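Local coordinates for folylpolyglutamate synthase protein FOLC (Mycobacterium tuberculosis, PDB 2VOS), which probably catalyses the ATP-dependent, magnesium-requiring addition of L-glutamate to dihydropteroate and, in successive steps, to tetrahydrofolate, giving folylpolyglutamates, at residues A[94-99]-A[161-166]; A[103-108]-A[118-123]; A[276-281]-A[285-290]; A[348-353]-A[477-482]; A[400-405]-A[437-442]. All coordinates share one frame; numbering follows the deposited sequence.

Interaction 1: residues A[94-99]-A[161-166]. With CO (cobalt (II) ion), chain E.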
# COMPACT_ATOMS: atom_id res chain seq x y z
N GLY A 94 -10.31 7.37 -10.75
CA GLY A 94 -10.07 5.92 -10.83
C GLY A 94 -8.80 5.72 -10.03
O GLY A 94 -7.92 6.59 -10.02
N ARG A 95 -8.69 4.58 -9.35
CA ARG A 95 -7.53 4.34 -8.55
C ARG A 95 -7.11 2.86 -8.70
O ARG A 95 -7.95 1.94 -8.63
CB ARG A 95 -7.81 4.64 -7.05
CG ARG A 95 -6.68 4.10 -6.17
CD ARG A 95 -6.80 4.57 -4.70
NE ARG A 95 -8.20 4.62 -4.17
CZ ARG A 95 -8.85 3.55 -3.68
NH1 ARG A 95 -8.30 2.31 -3.72
NH2 ARG A 95 -10.06 3.72 -3.15
N THR A 96 -5.82 2.64 -8.93
CA THR A 96 -5.35 1.29 -9.00
C THR A 96 -4.28 1.14 -7.94
O THR A 96 -3.36 1.97 -7.82
CB THR A 96 -4.96 0.80 -10.42
OG1 THR A 96 -4.50 -0.56 -10.35
CG2 THR A 96 -3.90 1.68 -11.10
N THR A 97 -4.46 0.15 -7.09
CA THR A 97 -3.54 -0.11 -6.00
C THR A 97 -3.17 -1.60 -5.97
O THR A 97 -3.76 -2.40 -6.66
CB THR A 97 -4.15 0.22 -4.59
OG1 THR A 97 -5.44 -0.40 -4.49
CG2 THR A 97 -4.29 1.78 -4.37
N SER A 98 -2.12 -1.91 -5.18
CA SER A 98 -1.64 -3.26 -5.04
C SER A 98 -0.79 -3.35 -3.76
O SER A 98 -0.37 -2.31 -3.16
CB SER A 98 -0.87 -3.74 -6.27
OG SER A 98 0.18 -2.84 -6.48
N PRO A 99 -0.65 -4.59 -3.26
CA PRO A 99 -1.41 -5.76 -3.73
C PRO A 99 -2.88 -5.64 -3.21
O PRO A 99 -3.18 -4.71 -2.48
CB PRO A 99 -0.70 -6.96 -3.05
CG PRO A 99 0.35 -6.40 -2.14
CD PRO A 99 0.25 -4.88 -2.12
N ALA A 161 -7.97 0.43 -18.90
CA ALA A 161 -9.18 0.30 -19.79
C ALA A 161 -10.42 0.73 -19.00
O ALA A 161 -11.31 1.45 -19.49
CB ALA A 161 -9.32 -1.17 -20.23
N ALA A 162 -10.52 0.25 -17.76
CA ALA A 162 -11.71 0.53 -16.97
C ALA A 162 -11.77 2.05 -16.71
O ALA A 162 -12.88 2.64 -16.63
CB ALA A 162 -11.63 -0.22 -15.63
N PHE A 163 -10.62 2.70 -16.53
CA PHE A 163 -10.67 4.14 -16.24
C PHE A 163 -11.20 4.89 -17.46
O PHE A 163 -11.88 5.91 -17.31
CB PHE A 163 -9.28 4.71 -15.85
CG PHE A 163 -8.72 4.11 -14.57
CD1 PHE A 163 -9.57 3.50 -13.64
CD2 PHE A 163 -7.34 4.17 -14.31
CE1 PHE A 163 -9.03 2.97 -12.45
CE2 PHE A 163 -6.79 3.66 -13.13
CZ PHE A 163 -7.62 3.04 -12.21
N ALA A 164 -10.83 4.43 -18.66
CA ALA A 164 -11.34 5.06 -19.90
C ALA A 164 -12.83 4.71 -20.16
O ALA A 164 -13.58 5.54 -20.68
CB ALA A 164 -10.45 4.65 -21.11
N ASP A 165 -13.24 3.47 -19.83
CA ASP A 165 -14.65 3.03 -19.89
C ASP A 165 -15.56 3.84 -19.02
O ASP A 165 -16.73 4.00 -19.34
CB ASP A 165 -14.79 1.57 -19.40
CG ASP A 165 -14.19 0.55 -20.38
OD1 ASP A 165 -13.99 0.88 -21.58
OD2 ASP A 165 -13.91 -0.60 -19.94
N ALA A 166 -15.04 4.33 -17.87
CA ALA A 166 -15.94 4.92 -16.84
C ALA A 166 -16.73 6.15 -17.31
O ALA A 166 -17.98 6.19 -17.14
CB ALA A 166 -15.16 5.23 -15.51
CO CO E . 0.64 -0.94 -1.75
O HOH W 1 2.43 -2.07 -2.16
O HOH W 2 0.20 -2.13 -0.08

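Interaction 2: residues A[103-108]-A[118-123]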
# COMPACT_ATOMS: atom_id res chain seq x y z
N SER A 103 -9.77 -9.29 -2.09
CA SER A 103 -10.33 -9.64 -3.38
C SER A 103 -9.64 -8.81 -4.45
O SER A 103 -9.34 -7.65 -4.21
CB SER A 103 -11.85 -9.38 -3.37
OG SER A 103 -12.35 -9.43 -4.70
N PRO A 104 -9.39 -9.39 -5.63
CA PRO A 104 -8.70 -8.58 -6.60
C PRO A 104 -9.52 -7.36 -7.09
O PRO A 104 -8.92 -6.45 -7.67
CB PRO A 104 -8.48 -9.56 -7.78
CG PRO A 104 -9.48 -10.61 -7.62
CD PRO A 104 -9.70 -10.75 -6.13
N VAL A 105 -10.85 -7.32 -6.90
CA VAL A 105 -11.61 -6.09 -7.26
C VAL A 105 -11.01 -4.87 -6.58
O VAL A 105 -11.18 -3.71 -7.06
CB VAL A 105 -13.18 -6.18 -6.95
CG1 VAL A 105 -13.77 -7.37 -7.62
CG2 VAL A 105 -13.51 -6.22 -5.45
N GLU A 106 -10.28 -5.08 -5.47
CA GLU A 106 -9.77 -3.93 -4.74
C GLU A 106 -8.77 -3.17 -5.61
O GLU A 106 -8.42 -2.03 -5.30
CB GLU A 106 -8.99 -4.37 -3.49
CG GLU A 106 -9.87 -4.87 -2.33
CD GLU A 106 -9.02 -5.71 -1.37
OE1 GLU A 106 -7.87 -5.28 -1.05
OE2 GLU A 106 -9.45 -6.83 -1.00
N ARG A 107 -8.21 -3.86 -6.58
CA ARG A 107 -7.11 -3.27 -7.41
C ARG A 107 -7.62 -2.23 -8.40
O ARG A 107 -6.82 -1.50 -8.94
CB ARG A 107 -6.40 -4.34 -8.24
CG ARG A 107 -5.72 -5.37 -7.29
CD ARG A 107 -5.26 -6.62 -8.05
NE ARG A 107 -4.39 -7.43 -7.16
CZ ARG A 107 -3.05 -7.29 -7.04
NH1 ARG A 107 -2.35 -6.39 -7.79
NH2 ARG A 107 -2.39 -8.09 -6.18
N ILE A 108 -8.94 -2.20 -8.64
CA ILE A 108 -9.48 -1.20 -9.57
C ILE A 108 -10.69 -0.57 -8.93
O ILE A 108 -11.71 -1.23 -8.75
CB ILE A 108 -9.91 -1.86 -10.93
CG1 ILE A 108 -8.75 -2.72 -11.47
CG2 ILE A 108 -10.46 -0.77 -11.94
CD1 ILE A 108 -9.12 -3.67 -12.67
N ALA A 118 -18.66 -8.32 -11.32
CA ALA A 118 -19.15 -8.37 -12.70
C ALA A 118 -18.35 -7.40 -13.64
O ALA A 118 -17.94 -7.75 -14.75
CB ALA A 118 -20.68 -8.06 -12.68
N GLN A 119 -18.08 -6.20 -13.16
CA GLN A 119 -17.36 -5.23 -13.93
C GLN A 119 -15.93 -5.70 -14.11
O GLN A 119 -15.32 -5.37 -15.14
CB GLN A 119 -17.33 -3.91 -13.18
CG GLN A 119 -18.59 -3.07 -13.40
CD GLN A 119 -18.99 -2.14 -12.23
OE1 GLN A 119 -18.33 -2.01 -11.17
NE2 GLN A 119 -20.13 -1.50 -12.42
N TYR A 120 -15.36 -6.38 -13.09
CA TYR A 120 -13.95 -6.82 -13.17
C TYR A 120 -13.83 -7.85 -14.28
O TYR A 120 -12.92 -7.80 -15.13
CB TYR A 120 -13.54 -7.40 -11.81
CG TYR A 120 -12.14 -7.99 -11.68
CD1 TYR A 120 -11.07 -7.22 -11.22
CD2 TYR A 120 -11.88 -9.34 -11.96
CE1 TYR A 120 -9.77 -7.76 -11.05
CE2 TYR A 120 -10.53 -9.90 -11.80
CZ TYR A 120 -9.52 -9.09 -11.33
OH TYR A 120 -8.23 -9.58 -11.13
N VAL A 121 -14.75 -8.82 -14.26
CA VAL A 121 -14.83 -9.85 -15.33
C VAL A 121 -15.08 -9.21 -16.71
O VAL A 121 -14.39 -9.56 -17.65
CB VAL A 121 -15.94 -10.91 -15.00
CG1 VAL A 121 -16.20 -11.86 -16.14
CG2 VAL A 121 -15.54 -11.69 -13.73
N ALA A 122 -16.05 -8.27 -16.83
CA ALA A 122 -16.33 -7.63 -18.12
C ALA A 122 -15.09 -6.89 -18.62
O ALA A 122 -14.82 -6.87 -19.79
CB ALA A 122 -17.51 -6.64 -17.99
N THR A 123 -14.33 -6.27 -17.71
CA THR A 123 -13.11 -5.57 -18.11
C THR A 123 -12.07 -6.54 -18.67
O THR A 123 -11.50 -6.29 -19.71
CB THR A 123 -12.54 -4.72 -16.95
OG1 THR A 123 -13.56 -3.80 -16.55
CG2 THR A 123 -11.33 -3.92 -17.37

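Interaction 3: residues A[276-281]-A[285-290]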
# COMPACT_ATOMS: atom_id res chain seq x y z
N VAL A 276 -5.59 14.61 14.92
CA VAL A 276 -5.95 15.87 14.35
C VAL A 276 -4.65 16.54 13.92
O VAL A 276 -3.69 16.59 14.69
CB VAL A 276 -6.67 16.71 15.39
CG1 VAL A 276 -6.92 18.12 14.80
CG2 VAL A 276 -8.06 16.05 15.78
N LEU A 277 -4.61 17.06 12.71
CA LEU A 277 -3.39 17.62 12.11
C LEU A 277 -3.50 19.09 11.75
O LEU A 277 -4.56 19.58 11.37
CB LEU A 277 -3.06 16.82 10.80
CG LEU A 277 -3.09 15.29 10.96
CD1 LEU A 277 -2.89 14.58 9.56
CD2 LEU A 277 -2.03 14.86 11.91
N GLN A 278 -2.37 19.77 11.79
CA GLN A 278 -2.25 21.03 11.12
C GLN A 278 -1.14 20.87 10.09
O GLN A 278 0.02 20.56 10.47
CB GLN A 278 -1.84 22.15 12.12
CG GLN A 278 -1.80 23.48 11.41
CD GLN A 278 -1.49 24.63 12.35
OE1 GLN A 278 -0.42 24.66 12.99
NE2 GLN A 278 -2.43 25.61 12.42
N LEU A 279 -1.46 21.07 8.82
CA LEU A 279 -0.52 20.80 7.73
C LEU A 279 -0.16 22.07 6.97
O LEU A 279 -1.04 22.83 6.55
CB LEU A 279 -1.12 19.79 6.77
CG LEU A 279 -1.58 18.43 7.34
CD1 LEU A 279 -2.25 17.49 6.24
CD2 LEU A 279 -0.42 17.66 7.98
N GLN A 280 1.13 22.26 6.72
CA GLN A 280 1.53 23.22 5.71
C GLN A 280 1.65 22.55 4.34
O GLN A 280 2.51 21.66 4.14
CB GLN A 280 2.85 23.86 6.09
CG GLN A 280 3.29 24.92 5.06
CD GLN A 280 4.18 25.89 5.69
OE1 GLN A 280 3.88 26.41 6.77
NE2 GLN A 280 5.33 26.15 5.05
N GLY A 281 0.75 22.89 3.43
CA GLY A 281 0.77 22.38 2.08
C GLY A 281 1.47 23.39 1.19
O GLY A 281 1.97 24.45 1.67
N VAL A 285 -1.44 26.99 5.05
CA VAL A 285 -1.70 26.17 6.21
C VAL A 285 -3.17 25.69 6.24
O VAL A 285 -4.10 26.48 6.10
CB VAL A 285 -1.39 26.96 7.48
CG1 VAL A 285 -1.67 26.13 8.75
CG2 VAL A 285 0.06 27.44 7.44
N TYR A 286 -3.37 24.39 6.42
CA TYR A 286 -4.69 23.84 6.56
C TYR A 286 -4.80 23.31 7.99
O TYR A 286 -3.99 22.50 8.39
CB TYR A 286 -4.91 22.72 5.55
CG TYR A 286 -4.71 23.11 4.07
CD1 TYR A 286 -5.79 23.43 3.24
CD2 TYR A 286 -3.46 23.17 3.53
CE1 TYR A 286 -5.60 23.81 1.88
CE2 TYR A 286 -3.25 23.55 2.18
CZ TYR A 286 -4.33 23.83 1.36
OH TYR A 286 -4.11 24.15 0.01
N SER A 287 -5.83 23.73 8.74
CA SER A 287 -5.95 23.42 10.20
C SER A 287 -7.10 22.48 10.54
O SER A 287 -8.00 22.35 9.76
CB SER A 287 -6.18 24.73 10.96
OG SER A 287 -5.10 25.61 10.69
N ASP A 288 -7.08 21.88 11.73
CA ASP A 288 -8.16 21.03 12.22
C ASP A 288 -8.51 19.92 11.24
O ASP A 288 -9.69 19.65 10.99
CB ASP A 288 -9.43 21.83 12.51
CG ASP A 288 -10.42 21.09 13.54
OD1 ASP A 288 -9.91 20.32 14.45
OD2 ASP A 288 -11.70 21.32 13.46
N ILE A 289 -7.49 19.30 10.67
CA ILE A 289 -7.71 18.15 9.85
C ILE A 289 -7.87 16.91 10.75
O ILE A 289 -6.90 16.51 11.42
CB ILE A 289 -6.58 17.95 8.89
CG1 ILE A 289 -6.60 19.08 7.86
CG2 ILE A 289 -6.74 16.59 8.16
CD1 ILE A 289 -5.32 19.20 7.07
N TYR A 290 -9.06 16.32 10.77
CA TYR A 290 -9.23 15.06 11.46
C TYR A 290 -8.95 13.92 10.50
O TYR A 290 -9.58 13.85 9.42
CB TYR A 290 -10.63 14.95 12.08
CG TYR A 290 -10.84 13.56 12.69
CD1 TYR A 290 -10.27 13.21 13.92
CD2 TYR A 290 -11.62 12.60 12.05
CE1 TYR A 290 -10.46 11.92 14.49
CE2 TYR A 290 -11.81 11.26 12.61
CZ TYR A 290 -11.21 10.96 13.82
OH TYR A 290 -11.41 9.71 14.42

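Interaction 4: residues A[348-353]-A[477-482]. With ADP (adenosine-5'-diphosphate), chain B.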
# COMPACT_ATOMS: atom_id res chain seq x y z
N VAL A 348 -8.45 -6.23 18.53
CA VAL A 348 -7.71 -6.97 17.51
C VAL A 348 -7.43 -5.94 16.42
O VAL A 348 -8.36 -5.27 15.90
CB VAL A 348 -8.54 -8.09 16.89
CG1 VAL A 348 -7.77 -8.72 15.67
CG2 VAL A 348 -8.93 -9.15 17.98
N PHE A 349 -6.14 -5.83 16.10
CA PHE A 349 -5.72 -5.02 14.96
C PHE A 349 -5.28 -5.92 13.87
O PHE A 349 -4.72 -7.00 14.14
CB PHE A 349 -4.48 -4.22 15.32
CG PHE A 349 -4.76 -3.03 16.15
CD1 PHE A 349 -4.57 -3.08 17.53
CD2 PHE A 349 -5.17 -1.87 15.57
CE1 PHE A 349 -4.81 -1.94 18.29
CE2 PHE A 349 -5.42 -0.73 16.36
CZ PHE A 349 -5.20 -0.79 17.70
N ILE A 350 -5.43 -5.46 12.63
CA ILE A 350 -4.73 -6.09 11.55
C ILE A 350 -3.85 -5.01 10.95
O ILE A 350 -4.26 -3.83 10.88
CB ILE A 350 -5.68 -6.67 10.45
CG1 ILE A 350 -6.56 -5.53 9.82
CG2 ILE A 350 -6.49 -7.89 11.01
CD1 ILE A 350 -7.47 -6.01 8.61
N ASP A 351 -2.67 -5.42 10.48
CA ASP A 351 -1.73 -4.51 9.88
C ASP A 351 -0.86 -5.24 8.86
O ASP A 351 -0.29 -6.31 9.15
CB ASP A 351 -0.87 -3.82 10.93
CG ASP A 351 -0.09 -2.63 10.32
OD1 ASP A 351 -0.63 -1.54 10.10
OD2 ASP A 351 1.05 -2.81 9.94
N ALA A 352 -0.74 -4.66 7.66
CA ALA A 352 -0.02 -5.26 6.56
C ALA A 352 1.53 -5.17 6.72
O ALA A 352 2.24 -5.61 5.80
CB ALA A 352 -0.42 -4.56 5.25
N ALA A 353 2.04 -4.60 7.82
CA ALA A 353 3.49 -4.42 7.94
C ALA A 353 4.26 -5.66 7.50
O ALA A 353 3.99 -6.77 7.96
CB ALA A 353 3.87 -4.06 9.37
N ALA A 477 -6.16 -12.01 4.94
CA ALA A 477 -6.88 -13.25 5.33
C ALA A 477 -7.66 -13.05 6.62
O ALA A 477 -8.78 -13.48 6.77
CB ALA A 477 -5.93 -14.49 5.47
N ALA A 478 -7.04 -12.36 7.56
CA ALA A 478 -7.67 -12.03 8.82
C ALA A 478 -8.87 -11.11 8.58
O ALA A 478 -9.90 -11.29 9.24
CB ALA A 478 -6.63 -11.37 9.79
N ARG A 479 -8.77 -10.15 7.66
CA ARG A 479 -9.84 -9.25 7.44
C ARG A 479 -11.11 -10.06 6.97
O ARG A 479 -12.27 -9.76 7.36
CB ARG A 479 -9.43 -8.16 6.43
CG ARG A 479 -10.38 -6.94 6.47
CD ARG A 479 -9.76 -5.70 5.71
NE ARG A 479 -10.47 -4.47 6.08
CZ ARG A 479 -11.61 -4.07 5.53
NH1 ARG A 479 -12.19 -4.78 4.56
NH2 ARG A 479 -12.20 -2.95 5.97
N THR A 480 -10.89 -11.05 6.11
CA THR A 480 -11.95 -11.92 5.63
C THR A 480 -12.51 -12.81 6.78
O THR A 480 -13.71 -12.99 6.90
CB THR A 480 -11.39 -12.77 4.49
OG1 THR A 480 -11.15 -11.94 3.33
CG2 THR A 480 -12.35 -13.92 4.12
N LEU A 481 -11.65 -13.36 7.62
CA LEU A 481 -12.09 -14.08 8.81
C LEU A 481 -13.02 -13.23 9.70
O LEU A 481 -13.98 -13.76 10.28
CB LEU A 481 -10.91 -14.57 9.65
CG LEU A 481 -10.08 -15.69 8.99
CD1 LEU A 481 -8.89 -16.08 9.90
CD2 LEU A 481 -10.99 -16.94 8.62
N PHE A 482 -12.75 -11.93 9.80
CA PHE A 482 -13.57 -11.05 10.61
C PHE A 482 -14.78 -10.52 9.86
O PHE A 482 -15.52 -9.70 10.37
CB PHE A 482 -12.70 -9.90 11.16
CG PHE A 482 -11.96 -10.29 12.41
CD1 PHE A 482 -12.60 -10.22 13.62
CD2 PHE A 482 -10.64 -10.76 12.36
CE1 PHE A 482 -11.98 -10.58 14.75
CE2 PHE A 482 -10.01 -11.13 13.48
CZ PHE A 482 -10.70 -11.07 14.70
PB ADP B . 2.71 0.26 0.41
O1B ADP B . 1.54 0.39 -0.54
O2B ADP B . 3.11 -1.17 0.65
O3B ADP B . 3.88 1.17 0.16
PA ADP B . 0.81 0.79 2.62
O1A ADP B . 0.03 -0.43 2.14
O2A ADP B . 0.20 2.14 2.93
O3A ADP B . 2.24 0.88 1.83
O5' ADP B . 1.35 0.30 4.06
C5' ADP B . 1.91 -1.00 4.34
C4' ADP B . 2.34 -0.96 5.82
O4' ADP B . 3.42 -0.00 5.97
C3' ADP B . 1.29 -0.39 6.77
O3' ADP B . 0.58 -1.43 7.43
C2' ADP B . 1.99 0.36 7.87
O2' ADP B . 2.53 -0.65 8.79
C1' ADP B . 3.24 0.80 7.16
N9 ADP B . 3.26 2.20 6.64
C8 ADP B . 2.40 2.87 5.81
N7 ADP B . 2.87 4.13 5.56
C5 ADP B . 4.10 4.21 6.15
C6 ADP B . 5.17 5.21 6.26
N6 ADP B . 5.04 6.42 5.68
N1 ADP B . 6.23 4.88 7.01
C2 ADP B . 6.40 3.71 7.68
N3 ADP B . 5.48 2.71 7.60
C4 ADP B . 4.34 2.95 6.88

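Interaction 5: residues A[400-405]-A[437-442]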
# COMPACT_ATOMS: atom_id res chain seq x y z
N SER A 400 4.06 -11.60 23.67
CA SER A 400 4.44 -12.83 22.99
C SER A 400 3.94 -12.84 21.59
O SER A 400 3.17 -11.96 21.18
CB SER A 400 4.00 -14.10 23.77
OG SER A 400 2.61 -14.24 23.74
N VAL A 401 4.34 -13.85 20.83
CA VAL A 401 3.94 -13.93 19.45
C VAL A 401 3.49 -15.36 19.13
O VAL A 401 4.05 -16.34 19.67
CB VAL A 401 5.08 -13.40 18.57
CG1 VAL A 401 6.38 -14.28 18.75
CG2 VAL A 401 4.64 -13.25 17.14
N VAL A 402 2.45 -15.49 18.31
CA VAL A 402 2.04 -16.79 17.75
C VAL A 402 2.40 -16.73 16.28
O VAL A 402 1.87 -15.89 15.56
CB VAL A 402 0.49 -16.97 17.85
CG1 VAL A 402 0.09 -18.40 17.41
CG2 VAL A 402 0.02 -16.66 19.29
N VAL A 403 3.30 -17.61 15.84
CA VAL A 403 3.72 -17.64 14.44
C VAL A 403 2.95 -18.70 13.70
O VAL A 403 2.63 -19.75 14.25
CB VAL A 403 5.24 -17.89 14.30
CG1 VAL A 403 6.04 -16.76 14.96
CG2 VAL A 403 5.62 -19.17 14.94
N THR A 404 2.61 -18.41 12.45
CA THR A 404 1.78 -19.30 11.68
C THR A 404 2.09 -19.11 10.19
O THR A 404 3.15 -18.59 9.83
CB THR A 404 0.25 -19.10 12.05
OG1 THR A 404 -0.54 -20.09 11.40
CG2 THR A 404 -0.26 -17.73 11.64
N HIS A 405 1.19 -19.59 9.33
CA HIS A 405 1.37 -19.60 7.87
C HIS A 405 0.08 -18.99 7.33
O HIS A 405 -0.99 -19.49 7.67
CB HIS A 405 1.48 -21.05 7.39
CG HIS A 405 1.84 -21.19 5.94
ND1 HIS A 405 0.99 -20.81 4.92
CD2 HIS A 405 2.95 -21.70 5.34
CE1 HIS A 405 1.57 -21.05 3.76
NE2 HIS A 405 2.75 -21.61 3.98
N ARG A 437 -6.61 -19.17 11.64
CA ARG A 437 -7.71 -19.27 12.57
C ARG A 437 -7.24 -19.89 13.88
O ARG A 437 -7.57 -19.41 14.95
CB ARG A 437 -8.85 -20.09 11.97
CG ARG A 437 -10.13 -20.14 12.82
CD ARG A 437 -11.29 -20.86 12.05
NE ARG A 437 -11.42 -20.32 10.68
CZ ARG A 437 -12.33 -20.72 9.79
NH1 ARG A 437 -13.21 -21.68 10.11
NH2 ARG A 437 -12.36 -20.17 8.58
N ASP A 438 -6.47 -20.97 13.80
CA ASP A 438 -5.89 -21.55 15.00
C ASP A 438 -5.05 -20.50 15.79
O ASP A 438 -5.12 -20.43 17.03
CB ASP A 438 -4.99 -22.75 14.65
CG ASP A 438 -5.77 -24.07 14.34
OD1 ASP A 438 -7.04 -24.11 14.29
OD2 ASP A 438 -5.06 -25.09 14.16
N ALA A 439 -4.23 -19.73 15.07
CA ALA A 439 -3.31 -18.78 15.68
C ALA A 439 -4.10 -17.73 16.43
O ALA A 439 -3.77 -17.40 17.57
CB ALA A 439 -2.44 -18.10 14.68
N ILE A 440 -5.19 -17.26 15.83
CA ILE A 440 -6.04 -16.30 16.55
C ILE A 440 -6.65 -16.92 17.82
O ILE A 440 -6.86 -16.23 18.85
CB ILE A 440 -7.09 -15.63 15.64
CG1 ILE A 440 -6.38 -14.74 14.61
CG2 ILE A 440 -8.05 -14.76 16.47
CD1 ILE A 440 -7.16 -14.47 13.36
N ASP A 441 -6.97 -18.21 17.76
CA ASP A 441 -7.56 -18.84 18.92
C ASP A 441 -6.48 -18.92 20.00
O ASP A 441 -6.75 -18.71 21.17
CB ASP A 441 -8.13 -20.25 18.60
CG ASP A 441 -9.50 -20.21 17.83
OD1 ASP A 441 -10.11 -19.12 17.64
OD2 ASP A 441 -9.96 -21.29 17.41
N VAL A 442 -5.25 -19.27 19.60
CA VAL A 442 -4.16 -19.30 20.56
C VAL A 442 -3.98 -17.91 21.19
O VAL A 442 -3.93 -17.80 22.44
CB VAL A 442 -2.84 -19.85 19.95
CG1 VAL A 442 -1.69 -19.77 20.96
CG2 VAL A 442 -3.03 -21.33 19.55

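Interaction 1: residues A[94-99]-A[161-166]
F163 reaches from helix 161-165 to strand 94-96 and makes all the contacts between the two segments. The first kind is CH-pi: CA of G94 sits over one face of the ring, 4.0 Å from its centroid. Glycine suits this place because it carries nothing beyond CA on the side where the phenyl group lies. Van der Waals packing follows the strand onward, with R95 N 3.4 Å from CZ and T96 CB 3.9 Å from CZ. Strand and helix run almost antiparallel, 172° between their directions, as a helix packed on the mixed sheet of a P-loop NTPase domain, the Mur ligase middle domain. Polar groups turn elsewhere. T96 holds OG1 anti to its N (chi1 180°) and bonds R107 O, which leaves CG2 for the ring, 4.0 Å from F163 CE2. R95 starts away from the helix, and its NE forms a salt bridge with D83. Farther along, the backbone carbonyl oxygen of S98 binds a cobalt ion at 2.2 Å; two waters, T76 and E174 are further ligands.

Interaction 2: residues A[103-108]-A[118-123]
Y120 of helix 118-123 extends its ring against the short 3-10 turn of 104-107 and touches P104, V105 and I108. The turn lies in the connection from strand 93-96 to strand 108-110 of the mixed sheet and packs here on helix 117-140. With CG trans to its own backbone N (chi1 176°), the tyrosine side chain leaves the helix toward the turn. P104 crosses it at about a right angle, its CB 3.7 Å from CZ and 3.4 Å from OH of Y120. At the root of the tyrosine, V105 CG1 lies 4.2 Å from Y120 CB; chi1 of -55° swings that methyl beside the valine N. I108 adds the end of an extended side chain, CD1 standing 4.3 Å from CD1 of Y120. A rigid proline suits the first position of a 3-10 turn, where no backbone donor is needed. S103 N donates to E106 OE2 at 2.7 Å, approaching from above the carboxylate plane, and the same oxygen also accepts from Q102 N. On the helix, T123 OG1 donates to Q119 O, which the T123 N-H meets from the opposite face of the carbonyl plane. L27, L155 and M158 also touch the ring. No hydrogen bond joins the two segments: their contact is apolar, and the phenol hydroxyl of buried Y120 bonds E31, so the tyrosine joins helix 117-140 to helix 23-34 while its ring packs on the turn.

Interaction 3: residues A[276-281]-A[285-290]
L277 and I289 exchange two backbone hydrogen bonds, as do L279 and Y286, in an antiparallel beta hairpin with a beta bulge. The shortest of the four are L277 N to I289 O, 2.7 Å, and Y286 N to L279 O, 2.8 Å. Between these hydrogen-bonded pairs Q278 faces both S287 and D288, and the extra residue is absorbed by D288, whose phi is positive (53°). Side chains of L277, L279, Y286 and I289 share one face; L279 CD1 meets I289 CD1 at 3.6 Å, the two side chains crossing at about a right angle. Large apolar and aromatic side chains suit this face because helices 296-312 and 323-331 pack against it. Y286 sends its hydroxyl on to E310. Strand 264-271 completes the three-stranded sheet from the other side of 276-281, and its R267 bonds Q278 OE1. That leaves the amide nitrogen for the bulge: the extended Q278 chain (chi1 -176°) places NE2 3.2 Å from S287 OG, with the hydroxyl oxygen in the amide plane and an N-H...O angle of 174°.

Interaction 4: residues A[348-353]-A[477-482]
I350 and A478 form the close-packed centre where strand 348-350 meets the helix 477-481 in the alpha/beta glutamate ligase domain of the Mur ligase family. I350 CG2 rests 3.7 Å from A478 CB; alanine's small side chain lets the helix come this near. The other branch of the isoleucine has CG1 between N and the carbonyl carbon (chi1 60°), which carries CD1 across the aliphatic stem of R479, 3.6 Å from CB and 3.7 Å from CD. Arginine suits this place because its extended methylenes serve as apolar surface while the guanidinium makes a salt bridge with E340 and hydrogen bonds with Q102 and the carbonyl of D485. Toward the helix end the packing is sparser. V348 CG1 comes to 3.9 Å from CZ of F482, the two side chains meeting at a slant, and F482 remains partly exposed, whereas V348, I350, A478 and R479 are buried. M342 of strand 340-343 also touches this phenylalanine, and I468 of strand 464-469 fills in beside V348, I350 and A478. Past the strand the chain enters the ADP pocket, so the residues that pack on the helix lead straight to one that binds nucleotide. There D351 OD2 accepts from A353 N in an Asx turn, 2.9 Å, and from the ribose O2' of ADP, also 2.9 Å.

Interaction 5: residues A[400-405]-A[437-442]
V402 and T404 meet A439 and V442 without any flat group between them: neither a ring face nor the edge of an amide or carboxylate enters the contact, which is methyl against methyl. A439 CB touches both V402 CG1, at 3.7 Å, and T404 CG2, at 3.8 Å. Alanine fits here because a single methyl lets the helix lie close, with CA atoms of V402 and A439 6.1 Å apart. One turn on, V442 CG1 comes to 3.9 Å from V402 CG2, the two valines crossing at a slant. T404 divides its branches: a chi1 of -173° turns OG1 to the carbonyl of A433, so its methyl is the part that faces A439. V403 points away from this helix, onto helix 414-425. V376 and V378 of strand 374-379 continue the apolar surface beside V402 and A439. Helices on both faces of a largely parallel sheet, with 414-425 making the beta-alpha-beta crossover from 400-403 to 430-432, mark the three-layer alpha/beta fold of the Mur ligase C-terminal domain.

Overall arrangement
The five contacts divide between the two domains that hold ADP. Interactions 1 and 2 adjoin: S98 CB packs 3.4 Å from R107 NH1. Interactions 4 and 5 share the C-terminal mixed sheet, their centres about 12 Å apart, and L481 CD2 of one packs 3.5 Å from R437 NH2 of the other. Nucleotide links the halves, since the cobalt held by S98 in interaction 1 is 2.0 Å from O1B of ADP, while D351 of interaction 4 holds the ribose; the nearest atoms of these two contacts are about 7 Å apart. Interaction 3 stands apart, the side chain of L277 about 12 Å from ADP, and its centre lies about 39 Å from that of interaction 5.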